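Local coordinates for protein phosphoribosylaminoimidazole-succinocarboxamide synthase (PDB 2CNU) that catalyses the ATP-dependent joining of CAIR to L-aspartate to form SAICAR, a step of de novo purine biosynthesis in yeast, at residues K19-Y24 with L31-T36; H75-A80 with L108-K113; T84-L89 with Q101-S106. One frame throughout, in Å; residues are numbered along the deposited sequence. Where two conformers were deposited one is given.

Contact 1: K19-Y24 with L31-T36; sequences KVRDIY and LLFVAT
Val20 O is gripped twice by Thr36: OG1 donates to it at 2.7 Å, and Thr36 N at 3.0 Å. OG1 can do this because chi1 (78°) sets it between the backbone N and the carbonyl carbon; it is also hydrogen-bonded to Arg38 N. From there the strands run antiparallel through two hydrogen-bonded pairs, Asp22 with Val34 and Tyr24 with Leu32, the straightest bond being Tyr24 N to Leu32 O (168° at the hydrogen). One face carries Arg21, Ile23, Phe33 and Ala35. Ile23 lies alongside Phe33 and lays CD1 over the ring, 4.1 Å from its centroid, a CH-pi contact. The bent Arg21 chain passes CD over Ala35, and its guanidinium, turned 82° from the Phe33 ring, in the conformer described pairs with Asp233 and a sulfate ion probably from the crystallisation liquor. On the other face Val34 CG2 meets the edge of the Tyr24 ring at CD2, 4.1 Å away, while Asp22, hydrogen-bonded to Thr6 and salt-bridged to Arg17 and Arg38, rests against the Thr36 methyl CG2. This hairpin forms the middle of a four-stranded antiparallel sheet, flanked by strands 14-17 and 106-110, with helix 53-67 against Val20 and Ala35.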
# COMPACT_ATOMS: atom_id res chain seq x y z
N LYS A 19 5.57 -7.38 6.17
CA LYS A 19 4.29 -8.01 6.48
C LYS A 19 3.73 -8.79 5.31
O LYS A 19 3.03 -9.78 5.49
CB LYS A 19 3.26 -7.00 7.00
CG LYS A 19 3.79 -6.16 8.15
CD LYS A 19 4.13 -7.02 9.36
CE LYS A 19 5.57 -7.53 9.44
NZ LYS A 19 5.99 -7.86 10.86
N VAL A 20 3.99 -8.31 4.13
CA VAL A 20 3.41 -8.85 2.91
C VAL A 20 4.40 -9.16 1.87
O VAL A 20 4.27 -10.17 1.15
CB VAL A 20 2.31 -7.87 2.29
CG1 VAL A 20 1.66 -8.48 1.09
CG2 VAL A 20 1.24 -7.58 3.36
N ARG A 21 5.41 -8.31 1.64
CA ARG A 21 6.38 -8.54 0.59
C ARG A 21 7.61 -9.24 1.07
O ARG A 21 8.14 -8.92 2.16
CB ARG A 21 6.85 -7.24 -0.12
CG ARG A 21 6.06 -6.84 -1.34
CD ARG A 21 4.61 -6.38 -1.00
NE ARG A 21 4.65 -5.20 -0.12
CZ ARG A 21 4.95 -3.95 -0.56
NH1 ARG A 21 5.13 -3.73 -1.85
NH2 ARG A 21 5.16 -2.98 0.32
N ASP A 22 8.10 -10.16 0.26
CA ASP A 22 9.42 -10.73 0.38
C ASP A 22 10.27 -10.02 -0.69
O ASP A 22 9.89 -10.07 -1.86
CB ASP A 22 9.35 -12.25 0.11
CG ASP A 22 8.58 -13.04 1.15
OD1 ASP A 22 8.47 -14.30 0.96
OD2 ASP A 22 8.10 -12.49 2.19
N ILE A 23 11.38 -9.40 -0.30
CA ILE A 23 12.21 -8.64 -1.22
C ILE A 23 13.54 -9.34 -1.40
O ILE A 23 14.20 -9.62 -0.39
CB ILE A 23 12.44 -7.21 -0.72
CG1 ILE A 23 11.09 -6.50 -0.55
CG2 ILE A 23 13.33 -6.48 -1.66
CD1 ILE A 23 11.17 -5.10 -0.01
N TYR A 24 13.92 -9.60 -2.64
CA TYR A 24 15.18 -10.23 -2.97
C TYR A 24 16.08 -9.30 -3.76
O TYR A 24 15.60 -8.42 -4.48
CB TYR A 24 14.96 -11.51 -3.82
CG TYR A 24 14.25 -12.59 -3.04
CD1 TYR A 24 14.95 -13.55 -2.32
CD2 TYR A 24 12.86 -12.64 -2.99
CE1 TYR A 24 14.34 -14.52 -1.62
CE2 TYR A 24 12.22 -13.63 -2.24
CZ TYR A 24 12.96 -14.57 -1.53
OH TYR A 24 12.36 -15.54 -0.78
N LEU A 31 16.10 -5.04 -7.53
CA LEU A 31 15.41 -5.84 -6.51
C LEU A 31 14.21 -6.55 -7.13
O LEU A 31 13.69 -6.13 -8.18
CB LEU A 31 14.93 -4.95 -5.37
CG LEU A 31 16.01 -4.21 -4.58
CD1 LEU A 31 15.41 -3.23 -3.62
CD2 LEU A 31 16.90 -5.15 -3.82
N LEU A 32 13.76 -7.59 -6.45
CA LEU A 32 12.54 -8.31 -6.83
C LEU A 32 11.60 -8.20 -5.66
O LEU A 32 11.90 -8.69 -4.56
CB LEU A 32 12.87 -9.77 -7.10
CG LEU A 32 11.71 -10.63 -7.60
CD1 LEU A 32 11.28 -10.18 -8.98
CD2 LEU A 32 12.07 -12.09 -7.59
N PHE A 33 10.45 -7.56 -5.86
CA PHE A 33 9.44 -7.38 -4.83
C PHE A 33 8.37 -8.44 -5.04
O PHE A 33 7.63 -8.38 -6.05
CB PHE A 33 8.75 -6.04 -4.92
CG PHE A 33 9.50 -4.87 -4.31
CD1 PHE A 33 8.80 -3.81 -3.78
CD2 PHE A 33 10.88 -4.78 -4.24
CE1 PHE A 33 9.44 -2.67 -3.27
CE2 PHE A 33 11.49 -3.67 -3.68
CZ PHE A 33 10.78 -2.65 -3.18
N VAL A 34 8.30 -9.40 -4.14
CA VAL A 34 7.35 -10.55 -4.27
C VAL A 34 6.23 -10.28 -3.28
O VAL A 34 6.43 -10.35 -2.04
CB VAL A 34 7.99 -11.89 -4.01
CG1 VAL A 34 6.98 -12.96 -4.36
CG2 VAL A 34 9.25 -12.04 -4.83
N ALA A 35 5.03 -9.97 -3.78
CA ALA A 35 3.87 -9.77 -2.94
C ALA A 35 3.29 -11.12 -2.59
O ALA A 35 2.72 -11.79 -3.48
CB ALA A 35 2.87 -8.92 -3.64
N THR A 36 3.40 -11.53 -1.36
CA THR A 36 2.79 -12.74 -0.90
C THR A 36 1.29 -12.54 -0.66
O THR A 36 0.75 -11.45 -0.80
CB THR A 36 3.48 -13.31 0.34
OG1 THR A 36 3.05 -12.57 1.49
CG2 THR A 36 4.97 -13.38 0.17

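Contact 2: H75-A80 with L108-K113; sequences HLVDIA and LVHKHK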
# COMPACT_ATOMS: atom_id res chain seq x y z
N HIS A 75 9.71 3.06 -9.97
CA HIS A 75 10.87 2.15 -9.89
C HIS A 75 10.83 0.95 -10.78
O HIS A 75 11.76 0.18 -10.77
CB HIS A 75 11.08 1.70 -8.40
CG HIS A 75 10.02 0.84 -7.78
ND1 HIS A 75 10.26 0.21 -6.53
CD2 HIS A 75 8.75 0.50 -8.08
CE1 HIS A 75 9.20 -0.50 -6.17
NE2 HIS A 75 8.26 -0.31 -7.07
N LEU A 76 9.77 0.74 -11.54
CA LEU A 76 9.70 -0.50 -12.32
C LEU A 76 10.82 -0.56 -13.35
O LEU A 76 11.09 0.40 -14.06
CB LEU A 76 8.37 -0.62 -13.06
CG LEU A 76 7.12 -0.64 -12.19
CD1 LEU A 76 5.90 -0.59 -13.13
CD2 LEU A 76 7.18 -1.81 -11.24
N VAL A 77 11.40 -1.74 -13.52
CA VAL A 77 12.27 -2.04 -14.65
C VAL A 77 11.41 -2.33 -15.87
O VAL A 77 10.45 -3.06 -15.82
CB VAL A 77 13.17 -3.24 -14.33
CG1 VAL A 77 13.95 -3.66 -15.55
CG2 VAL A 77 14.10 -2.92 -13.17
N ASP A 78 11.74 -1.72 -16.98
CA ASP A 78 11.08 -2.00 -18.24
C ASP A 78 11.38 -3.44 -18.69
O ASP A 78 12.51 -3.91 -18.70
CB ASP A 78 11.54 -0.98 -19.28
CG ASP A 78 10.92 0.41 -19.07
OD1 ASP A 78 11.36 1.37 -19.76
OD2 ASP A 78 9.94 0.57 -18.29
N ILE A 79 10.31 -4.16 -18.89
CA ILE A 79 10.42 -5.51 -19.43
C ILE A 79 10.20 -5.45 -20.98
O ILE A 79 9.22 -4.88 -21.46
CB ILE A 79 9.42 -6.42 -18.74
CG1 ILE A 79 9.57 -6.38 -17.19
CG2 ILE A 79 9.56 -7.84 -19.27
CD1 ILE A 79 10.85 -6.94 -16.57
N ALA A 80 11.13 -5.94 -21.78
CA ALA A 80 11.03 -5.83 -23.24
C ALA A 80 9.81 -6.55 -23.79
O ALA A 80 9.29 -7.53 -23.18
CB ALA A 80 12.29 -6.32 -23.90
N LEU A 108 10.02 -6.52 -10.80
CA LEU A 108 11.44 -6.22 -10.93
C LEU A 108 11.57 -4.71 -10.87
O LEU A 108 10.95 -4.00 -11.67
CB LEU A 108 11.94 -6.76 -12.24
CG LEU A 108 13.42 -6.74 -12.49
CD1 LEU A 108 14.06 -7.73 -11.53
CD2 LEU A 108 13.77 -7.07 -13.91
N VAL A 109 12.41 -4.20 -9.95
CA VAL A 109 12.48 -2.77 -9.68
C VAL A 109 13.91 -2.30 -9.55
O VAL A 109 14.82 -3.04 -9.13
CB VAL A 109 11.66 -2.37 -8.44
CG1 VAL A 109 10.20 -2.88 -8.58
CG2 VAL A 109 12.25 -2.88 -7.18
N HIS A 110 14.14 -1.06 -9.91
CA HIS A 110 15.41 -0.39 -9.76
C HIS A 110 15.60 0.07 -8.33
O HIS A 110 14.67 0.63 -7.72
CB HIS A 110 15.44 0.86 -10.61
CG HIS A 110 15.41 0.64 -12.08
ND1 HIS A 110 16.48 0.12 -12.78
CD2 HIS A 110 14.44 0.87 -13.00
CE1 HIS A 110 16.16 0.05 -14.06
NE2 HIS A 110 14.94 0.51 -14.23
N LYS A 111 16.80 -0.14 -7.77
CA LYS A 111 17.19 0.51 -6.55
C LYS A 111 17.33 2.02 -6.81
O LYS A 111 17.86 2.46 -7.82
CB LYS A 111 18.53 -0.02 -6.08
CG LYS A 111 18.50 -1.46 -5.62
CD LYS A 111 19.93 -1.88 -5.19
CE LYS A 111 20.02 -3.34 -4.87
NZ LYS A 111 21.46 -3.69 -4.57
N HIS A 112 16.88 2.80 -5.86
CA HIS A 112 17.09 4.25 -5.88
C HIS A 112 17.46 4.71 -4.47
O HIS A 112 17.26 3.96 -3.49
CB HIS A 112 15.82 4.96 -6.32
CG HIS A 112 15.55 4.85 -7.79
ND1 HIS A 112 16.32 5.46 -8.75
CD2 HIS A 112 14.61 4.15 -8.46
CE1 HIS A 112 15.83 5.16 -9.94
NE2 HIS A 112 14.78 4.37 -9.79
N LYS A 113 18.03 5.90 -4.39
CA LYS A 113 18.32 6.59 -3.16
C LYS A 113 16.97 6.79 -2.44
O LYS A 113 16.06 7.46 -2.96
CB LYS A 113 19.02 7.91 -3.52
CG LYS A 113 19.22 8.91 -2.38
CD LYS A 113 20.03 8.39 -1.24
CE LYS A 113 21.42 8.16 -1.62
NZ LYS A 113 22.17 9.45 -1.63
O HOH W 1 12.84 0.41 -5.56
O HOH W 2 9.09 -4.28 -13.80
O HOH W 3 13.75 0.35 -16.77
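Val109 sets its methyl CG1 over the centre of the His75 imidazole face, 3.5 Å from the ring centroid and almost on the ring normal (7° off). The two side chains lie next to each other and point the same way. His75 has chi1 at 67°, which places CG between its backbone N and carbonyl carbon and brings the ring flat against the valine. A second knob of the same kind works in the reverse sense: Val77 CG2 sits over the centre of the His110 ring, 3.6 Å from its centroid. Each segment therefore offers one valine methyl and one imidazole face to the other. Beyond these pairs, Leu108 CD2 touches Val77 CG1, at 3.8 Å, and, in one conformer of the isoleucine, Ile79 CD1, at 4.0 Å. Two backbone bonds hold the shapes in register, His110 N to His75 O (2.8 Å) and Val77 N to Leu108 O (3.0 Å, nearly straight at 174°). Waters fill in round them: one links His75 ND1 to His110 O in the plane of the His75 ring, another donates to both Val77 O and Leu108 O, and a third joins Asp78 N to His110 NE2. With an alanine in place of His75, Val109 CG1 is likely to lose the flat face it rests on, and the water at His110 O its second protein partner. Phe33 of strand 30-35 meets the His75 ring edge-to-face. The arrangement is a single beta bridge, Leu76 with Val109, by which an irregular segment runs along the outermost strand 106-110 of an antiparallel sheet.

Contact 3: T84-L89 with Q101-S106; sequences TIFDYL and QLEDRS
Phe86 and Leu102 meet obliquely, the end of the ring reaching the base of the leucine: Phe86 CZ lies 3.9 Å from Leu102 CB. The same ring atom stands 3.9 Å from Glu103 N, and here the backbone nitrogen sits at the ring's edge, in its plane, so the phenylalanine is directed end-on at the backbone of Leu102 and Glu103, following helix 96-102. Phe86 CG is anti to its carbonyl carbon (chi1 -66°), which swings the ring out so that its far end meets Leu102 and Glu103. Lys99, from the helix, adds a cation-pi contact with the ring. Ile85 works beside it, though less certainly: in one of its two conformers, CD1 lies over one face of the Phe86 ring, toward the rim, and approaches Ser106 CB at 3.7 Å. The 3-10 turn 85-88 thus presents apolar side chains, Phe86 foremost, to the segment between helix 96-102 and strand 106-110, joining a long loop to the helix-to-strand connection that follows it. On the turn's own side, Thr84 N donates to Asp87 OD2 (2.9 Å, met on the anti side of the carboxylate), and Asp87 N returns a bond to Thr84 O, which ties the residue just before the turn to Asp87. Across from it, Ser106 OG gives its hydrogen to Leu102 O at 2.7 Å, in the carbonyl plane and on a lone pair, which turns the serine hydroxyl back on the backbone of Leu102.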
# COMPACT_ATOMS: atom_id res chain seq x y z
N THR A 84 9.24 -11.72 -20.19
CA THR A 84 8.63 -11.68 -18.91
C THR A 84 9.74 -11.42 -17.88
O THR A 84 10.93 -11.45 -18.16
CB THR A 84 7.97 -13.02 -18.52
OG1 THR A 84 8.99 -13.97 -18.22
CG2 THR A 84 7.01 -13.52 -19.65
N ILE A 85 9.31 -11.24 -16.64
CA ILE A 85 10.28 -11.07 -15.56
C ILE A 85 11.25 -12.23 -15.52
O ILE A 85 12.41 -12.05 -15.11
CB ILE A 85 9.55 -10.90 -14.24
CG1 ILE A 85 8.56 -12.01 -13.85
CG2 ILE A 85 9.17 -9.55 -13.92
CD1 ILE A 85 8.47 -12.19 -12.16
N PHE A 86 10.81 -13.46 -15.87
CA PHE A 86 11.69 -14.59 -15.78
C PHE A 86 12.89 -14.48 -16.72
O PHE A 86 13.96 -15.02 -16.44
CB PHE A 86 10.91 -15.88 -16.01
CG PHE A 86 9.93 -16.09 -14.91
CD1 PHE A 86 8.62 -15.69 -15.04
CD2 PHE A 86 10.35 -16.56 -13.71
CE1 PHE A 86 7.72 -15.75 -13.96
CE2 PHE A 86 9.50 -16.66 -12.63
CZ PHE A 86 8.18 -16.26 -12.75
N ASP A 87 12.74 -13.75 -17.82
CA ASP A 87 13.87 -13.54 -18.71
C ASP A 87 14.96 -12.67 -18.07
O ASP A 87 16.07 -12.65 -18.55
CB ASP A 87 13.35 -12.91 -19.99
CG ASP A 87 12.43 -13.84 -20.76
OD1 ASP A 87 12.83 -15.01 -21.00
OD2 ASP A 87 11.35 -13.42 -21.10
N TYR A 88 14.61 -11.94 -17.03
CA TYR A 88 15.47 -10.99 -16.34
C TYR A 88 15.99 -11.55 -15.00
O TYR A 88 16.65 -10.85 -14.25
CB TYR A 88 14.72 -9.67 -16.08
CG TYR A 88 14.42 -8.90 -17.34
CD1 TYR A 88 13.46 -9.33 -18.23
CD2 TYR A 88 15.13 -7.76 -17.65
CE1 TYR A 88 13.25 -8.63 -19.39
CE2 TYR A 88 14.90 -7.05 -18.82
CZ TYR A 88 13.94 -7.50 -19.70
OH TYR A 88 13.68 -6.86 -20.88
N LEU A 89 15.67 -12.81 -14.74
CA LEU A 89 16.04 -13.51 -13.52
C LEU A 89 16.92 -14.71 -13.88
O LEU A 89 16.86 -15.22 -14.98
CB LEU A 89 14.77 -14.00 -12.79
CG LEU A 89 13.90 -12.88 -12.20
CD1 LEU A 89 12.62 -13.45 -11.70
CD2 LEU A 89 14.63 -12.09 -11.12
N GLN A 101 5.93 -19.67 -7.23
CA GLN A 101 5.99 -18.74 -6.10
C GLN A 101 6.12 -17.29 -6.54
O GLN A 101 5.99 -16.40 -5.68
CB GLN A 101 7.20 -19.09 -5.24
CG GLN A 101 7.14 -20.50 -4.66
CD GLN A 101 8.27 -20.71 -3.72
OE1 GLN A 101 8.24 -20.14 -2.64
NE2 GLN A 101 9.30 -21.49 -4.11
N LEU A 102 6.47 -17.06 -7.81
CA LEU A 102 6.86 -15.73 -8.26
C LEU A 102 5.91 -15.16 -9.30
O LEU A 102 5.73 -13.93 -9.40
CB LEU A 102 8.27 -15.76 -8.85
CG LEU A 102 9.34 -16.15 -7.83
CD1 LEU A 102 10.68 -16.28 -8.54
CD2 LEU A 102 9.44 -15.18 -6.66
N GLU A 103 5.34 -16.00 -10.16
CA GLU A 103 4.56 -15.58 -11.33
C GLU A 103 3.42 -14.67 -10.91
O GLU A 103 2.68 -15.00 -10.01
CB GLU A 103 4.03 -16.79 -12.09
CG GLU A 103 3.49 -16.35 -13.47
CD GLU A 103 3.17 -17.52 -14.37
OE1 GLU A 103 3.11 -18.66 -13.90
OE2 GLU A 103 3.03 -17.24 -15.58
N ASP A 104 3.28 -13.54 -11.61
CA ASP A 104 2.15 -12.62 -11.49
C ASP A 104 2.11 -11.78 -10.23
O ASP A 104 1.30 -10.87 -10.14
CB ASP A 104 0.82 -13.30 -11.74
CG ASP A 104 0.69 -13.79 -13.17
OD1 ASP A 104 0.14 -14.87 -13.31
OD2 ASP A 104 1.09 -13.11 -14.08
N ARG A 105 2.96 -12.09 -9.25
CA ARG A 105 2.96 -11.38 -7.95
C ARG A 105 4.30 -10.65 -7.68
O ARG A 105 4.52 -10.16 -6.60
CB ARG A 105 2.66 -12.33 -6.81
CG ARG A 105 3.67 -13.48 -6.67
CD ARG A 105 3.42 -14.38 -5.53
NE ARG A 105 2.14 -15.11 -5.65
CZ ARG A 105 1.10 -14.96 -4.88
NH1 ARG A 105 1.03 -14.05 -3.94
NH2 ARG A 105 0.02 -15.78 -5.03
N SER A 106 5.18 -10.65 -8.67
CA SER A 106 6.53 -10.12 -8.50
C SER A 106 6.80 -8.98 -9.42
O SER A 106 6.41 -9.00 -10.60
CB SER A 106 7.56 -11.25 -8.73
OG SER A 106 7.34 -12.31 -7.88

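In the fold
Contact 1 comes first along the chain; contact 3 then lies inside the loop that contact 2 closes. Their centres stand 12 to 14 Å apart. Contacts 1 and 2 share the four-stranded antiparallel sheet, strand 30-35 being the neighbour of strand 106-110: Leu31 N probably bonds to Val109 O, and Phe33 packs on Val109. Contact 3 reaches the same strand 30-35, with Arg105 NH1 hydrogen-bonded to Ala35 O and Leu102 against Val34. Tyr88 joins contacts 2 and 3, its OH hydrogen-bonded to Ala80 N and its CB against Leu108. Contact 1 builds the middle of the sheet, and contacts 2 and 3 hold the loop after strand 73-74 against its edge strand and the helix-to-strand connection.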